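Local coordinates for protein putative immunoglobulin A1 protease (Bacteroides ovatus, PDB 3N6Z) that is of unknown function, probably a hydrolase related to immunoglobulin A1 proteases, built as a parallel beta-solenoid, at residues S141-G155 with V177-A191. Residues are numbered along the deposited sequence; the frame is centred on the assembly and turned at random.
Sequences SSARQGIGIITGYLG and VIGSGAAGGIAGVLA. With SO4 (sulfate ion), chain B.
Tyr-153 lays one face of its ring on Val-189, whose CB sits 3.7 Å from the ring centroid, almost on the ring normal, in a CH-pi contact. The two branches of the valine spread beneath the far half of the ring: CG1, anti to the backbone N (chi1 -173°), comes 3.5 Å from Tyr-153 CE2, while CG2 lies under CE1. Replacing the Tyr-153 ring with an alanine's methyl is likely to leave both branches of Val-189 uncovered on that side. The backbones beneath run parallel, and Leu-154 N points nearly straight at Val-189 O, 2.8 Å away. On the reverse face Leu-154 and Leu-190 run alongside each other in the same direction, with Leu-154 CD2 3.8 Å from Leu-190 CD1; Ile-168 of strand 166-169 also packs on Leu-154. Before the corner the Ile-149 and Val-177 side chains cross at an angle, Ile-149 CG1 3.6 Å from Val-177 CG2, and Val-140 touches both.

Gly-188, at a corner, and Gly-148, before the corner of its own segment, have no room for a side chain: a CB on either would run into the facing backbone. Towards the outer end, Ser-142 OG accepts from Arg-144 N, closing an ST turn, and from Gln-145 N, which makes it an ST motif; Ser-180 N donates to Gln-145 O from above the carbonyl plane. Arg-144 holds a sulfate, probably from the crystallisation liquor, at the edge of its guanidinium, with Arg-144 NE 2.8 Å from sulfate O3. Successive turns paired in parallel, strand on strand, with the chain turning from one face to the next, are characteristic of a parallel beta-solenoid.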
loop_
_atom_site.group_PDB
_atom_site.type_symbol
_atom_site.label_atom_id
_atom_site.label_comp_id
_atom_site.label_asym_id
_atom_site.label_seq_id
_atom_site.Cartn_x
_atom_site.Cartn_y
_atom_site.Cartn_z
ATOM N N SER A 141 2.692 12.925 0.882
ATOM C CA SER A 141 3.737 13.378 1.795
ATOM C C SER A 141 3.166 13.754 3.155
ATOM O O SER A 141 2.102 14.358 3.220
ATOM C CB SER A 141 4.476 14.575 1.187
ATOM O OG SER A 141 5.568 14.947 1.998
ATOM N N SER A 142 3.913 13.425 4.201
ATOM C CA SER A 142 3.617 13.882 5.565
ATOM C C SER A 142 4.910 14.072 6.317
ATOM O O SER A 142 5.807 13.248 6.191
ATOM C CB SER A 142 2.755 12.855 6.307
ATOM O OG SER A 142 2.616 13.231 7.669
ATOM N N ALA A 143 5.007 15.163 7.081
ATOM C CA ALA A 143 6.131 15.404 8.010
ATOM C C ALA A 143 5.870 14.849 9.390
ATOM O O ALA A 143 6.728 14.939 10.251
ATOM C CB ALA A 143 6.408 16.915 8.130
ATOM N N ARG A 144 4.691 14.297 9.613
ATOM C CA ARG A 144 4.226 13.917 10.957
ATOM C C ARG A 144 3.708 12.495 11.145
ATOM O O ARG A 144 3.706 11.986 12.270
ATOM C CB ARG A 144 3.093 14.873 11.388
ATOM C CG ARG A 144 3.383 16.342 11.157
ATOM C CD ARG A 144 4.532 16.877 11.994
ATOM N NE ARG A 144 4.769 18.260 11.561
ATOM C CZ ARG A 144 5.952 18.879 11.538
ATOM N NH1 ARG A 144 7.069 18.278 11.973
ATOM N NH2 ARG A 144 6.010 20.131 11.078
ATOM N N GLN A 145 3.232 11.862 10.066
ATOM C CA GLN A 145 2.510 10.591 10.156
ATOM C C GLN A 145 3.053 9.570 9.175
ATOM O O GLN A 145 3.689 9.903 8.162
ATOM C CB GLN A 145 1.015 10.771 9.919
ATOM C CG GLN A 145 0.349 11.666 10.948
ATOM C CD GLN A 145 -1.110 11.850 10.658
ATOM O OE1 GLN A 145 -1.469 12.370 9.605
ATOM N NE2 GLN A 145 -1.966 11.400 11.563
ATOM N N GLY A 146 2.771 8.316 9.498
ATOM C CA GLY A 146 3.119 7.194 8.645
ATOM C C GLY A 146 2.060 6.957 7.592
ATOM O O GLY A 146 0.859 6.848 7.912
ATOM N N ILE A 147 2.492 6.874 6.341
ATOM C CA ILE A 147 1.560 6.863 5.214
ATOM C C ILE A 147 2.025 5.961 4.071
ATOM O O ILE A 147 3.152 5.511 4.035
ATOM C CB ILE A 147 1.277 8.273 4.686
ATOM C CG1 ILE A 147 2.542 8.916 4.076
ATOM C CG2 ILE A 147 0.603 9.170 5.730
ATOM C CD1 ILE A 147 2.292 10.213 3.333
ATOM N N GLY A 148 1.081 5.680 3.186
ATOM C CA GLY A 148 1.281 5.072 1.891
ATOM C C GLY A 148 0.372 5.718 0.873
ATOM O O GLY A 148 -0.478 6.521 1.220
ATOM N N ILE A 149 0.558 5.393 -0.415
ATOM C CA ILE A 149 -0.250 6.045 -1.457
ATOM C C ILE A 149 -1.717 5.704 -1.317
ATOM O O ILE A 149 -2.561 6.584 -1.362
ATOM C CB ILE A 149 0.277 5.714 -2.887
ATOM C CG1 ILE A 149 1.531 6.550 -3.150
ATOM C CG2 ILE A 149 -0.780 5.977 -3.977
ATOM C CD1 ILE A 149 2.459 6.013 -4.256
ATOM N N ILE A 150 -2.040 4.420 -1.180
ATOM C CA ILE A 150 -3.440 4.026 -1.131
ATOM C C ILE A 150 -4.075 4.345 0.227
ATOM O O ILE A 150 -5.197 4.865 0.284
ATOM C CB ILE A 150 -3.632 2.536 -1.524
ATOM C CG1 ILE A 150 -3.021 2.290 -2.928
ATOM C CG2 ILE A 150 -5.128 2.154 -1.483
ATOM C CD1 ILE A 150 -3.353 0.950 -3.613
ATOM N N THR A 151 -3.345 4.117 1.314
ATOM C CA THR A 151 -3.887 4.407 2.637
ATOM C C THR A 151 -2.795 4.610 3.653
ATOM O O THR A 151 -1.662 4.133 3.474
ATOM C CB THR A 151 -4.879 3.301 3.071
ATOM O OG1 THR A 151 -5.688 3.752 4.152
ATOM C CG2 THR A 151 -4.123 2.009 3.440
ATOM N N GLY A 152 -3.148 5.283 4.732
ATOM C CA GLY A 152 -2.274 5.393 5.910
ATOM C C GLY A 152 -2.321 4.097 6.681
ATOM O O GLY A 152 -1.321 3.387 6.701
ATOM N N TYR A 153 -3.468 3.776 7.272
ATOM C CA TYR A 153 -3.735 2.472 7.873
ATOM C C TYR A 153 -4.574 1.637 6.941
ATOM O O TYR A 153 -5.576 2.114 6.388
ATOM C CB TYR A 153 -4.490 2.603 9.208
ATOM C CG TYR A 153 -3.602 2.744 10.391
ATOM C CD1 TYR A 153 -2.881 3.895 10.617
ATOM C CD2 TYR A 153 -3.431 1.664 11.248
ATOM C CE1 TYR A 153 -2.013 3.983 11.730
ATOM C CE2 TYR A 153 -2.608 1.733 12.331
ATOM C CZ TYR A 153 -1.895 2.862 12.576
ATOM O OH TYR A 153 -1.043 2.859 13.669
ATOM N N LEU A 154 -4.190 0.361 6.818
ATOM C CA LEU A 154 -5.013 -0.662 6.200
ATOM C C LEU A 154 -5.575 -1.525 7.330
ATOM O O LEU A 154 -4.868 -2.329 7.937
ATOM C CB LEU A 154 -4.238 -1.514 5.218
ATOM C CG LEU A 154 -5.067 -2.597 4.502
ATOM C CD1 LEU A 154 -6.291 -1.990 3.826
ATOM C CD2 LEU A 154 -4.184 -3.370 3.514
ATOM N N GLY A 155 -6.857 -1.332 7.597
ATOM C CA GLY A 155 -7.491 -1.867 8.774
ATOM C C GLY A 155 -7.141 -1.086 10.034
ATOM O O GLY A 155 -6.205 -0.293 10.058
ATOM N N VAL A 177 6.217 8.438 -2.090
ATOM C CA VAL A 177 5.696 8.489 -0.745
ATOM C C VAL A 177 6.810 9.028 0.147
ATOM O O VAL A 177 7.921 8.456 0.178
ATOM C CB VAL A 177 5.404 7.029 -0.205
ATOM C CG1 VAL A 177 4.990 7.079 1.258
ATOM C CG2 VAL A 177 4.447 6.339 -1.072
ATOM N N ILE A 178 6.481 10.061 0.939
ATOM C CA ILE A 178 7.346 10.576 1.990
ATOM C C ILE A 178 6.527 10.563 3.284
ATOM O O ILE A 178 5.514 11.248 3.392
ATOM C CB ILE A 178 7.886 11.993 1.684
ATOM C CG1 ILE A 178 8.636 11.985 0.376
ATOM C CG2 ILE A 178 8.764 12.488 2.881
ATOM C CD1 ILE A 178 9.022 13.370 -0.106
ATOM N N GLY A 179 6.930 9.751 4.251
ATOM C CA GLY A 179 6.265 9.671 5.535
ATOM C C GLY A 179 7.181 9.993 6.686
ATOM O O GLY A 179 8.365 10.247 6.503
ATOM N N SER A 180 6.596 9.985 7.873
ATOM C CA SER A 180 7.345 10.216 9.106
ATOM C C SER A 180 6.848 9.235 10.160
ATOM O O SER A 180 5.808 9.457 10.772
ATOM C CB SER A 180 7.204 11.649 9.593
ATOM O OG SER A 180 8.095 11.877 10.686
ATOM N N GLY A 181 7.596 8.149 10.343
ATOM C CA GLY A 181 7.238 7.096 11.287
ATOM C C GLY A 181 6.780 5.815 10.633
ATOM O O GLY A 181 6.877 4.729 11.228
ATOM N N ALA A 182 6.236 5.935 9.434
ATOM C CA ALA A 182 6.087 4.770 8.529
ATOM C C ALA A 182 6.011 5.291 7.100
ATOM O O ALA A 182 5.549 6.412 6.865
ATOM C CB ALA A 182 4.848 3.921 8.872
ATOM N N ALA A 183 6.429 4.475 6.155
ATOM C CA ALA A 183 6.282 4.801 4.758
ATOM C C ALA A 183 6.209 3.510 3.978
ATOM O O ALA A 183 7.067 2.628 4.142
ATOM C CB ALA A 183 7.443 5.695 4.233
ATOM N N GLY A 184 5.162 3.355 3.168
ATOM C CA GLY A 184 5.044 2.196 2.287
ATOM C C GLY A 184 4.531 2.557 0.924
ATOM O O GLY A 184 3.772 3.506 0.768
ATOM N N GLY A 185 4.895 1.758 -0.079
ATOM C CA GLY A 185 4.398 2.050 -1.426
ATOM C C GLY A 185 2.888 1.915 -1.543
ATOM O O GLY A 185 2.254 2.644 -2.293
ATOM N N ILE A 186 2.326 0.958 -0.807
ATOM C CA ILE A 186 0.875 0.710 -0.790
ATOM C C ILE A 186 0.212 1.342 0.446
ATOM O O ILE A 186 -0.717 2.154 0.312
ATOM C CB ILE A 186 0.526 -0.823 -0.896
ATOM C CG1 ILE A 186 1.132 -1.471 -2.155
ATOM C CG2 ILE A 186 -0.991 -1.064 -0.757
ATOM C CD1 ILE A 186 0.596 -0.970 -3.487
ATOM N N ALA A 187 0.681 0.947 1.637
ATOM C CA ALA A 187 0.076 1.387 2.901
ATOM C C ALA A 187 1.153 1.768 3.892
ATOM O O ALA A 187 2.204 1.117 3.955
ATOM C CB ALA A 187 -0.783 0.239 3.507
ATOM N N GLY A 188 0.866 2.748 4.734
ATOM C CA GLY A 188 1.799 3.080 5.818
ATOM C C GLY A 188 1.886 1.966 6.855
ATOM O O GLY A 188 2.985 1.464 7.178
ATOM N N VAL A 189 0.715 1.559 7.353
ATOM C CA VAL A 189 0.582 0.590 8.428
ATOM C C VAL A 189 -0.486 -0.443 8.053
ATOM O O VAL A 189 -1.605 -0.068 7.718
ATOM C CB VAL A 189 0.205 1.277 9.781
ATOM C CG1 VAL A 189 0.254 0.234 10.913
ATOM C CG2 VAL A 189 1.112 2.485 10.075
ATOM N N LEU A 190 -0.120 -1.722 8.120
ATOM C CA LEU A 190 -1.045 -2.834 7.969
ATOM C C LEU A 190 -1.439 -3.262 9.386
ATOM O O LEU A 190 -0.565 -3.520 10.235
ATOM C CB LEU A 190 -0.356 -4.004 7.240
ATOM C CG LEU A 190 -1.105 -5.325 7.105
ATOM C CD1 LEU A 190 -2.472 -5.150 6.378
ATOM C CD2 LEU A 190 -0.217 -6.362 6.360
ATOM N N ALA A 191 -2.738 -3.344 9.629
ATOM C CA ALA A 191 -3.282 -3.831 10.890
ATOM C C ALA A 191 -3.529 -5.342 10.820
ATOM O O ALA A 191 -2.771 -6.065 10.147
ATOM C CB ALA A 191 -4.528 -3.006 11.310
HETATM S S SO4 B . 2.421 21.398 10.834
HETATM O O1 SO4 B . 1.655 21.550 12.091
HETATM O O2 SO4 B . 3.669 22.166 10.987
HETATM O O3 SO4 B . 2.749 19.979 10.570
HETATM O O4 SO4 B . 1.610 21.952 9.739
HETATM O O HOH W 1 8.501 13.364 6.294
HETATM O O HOH W 2 9.744 14.190 10.252
#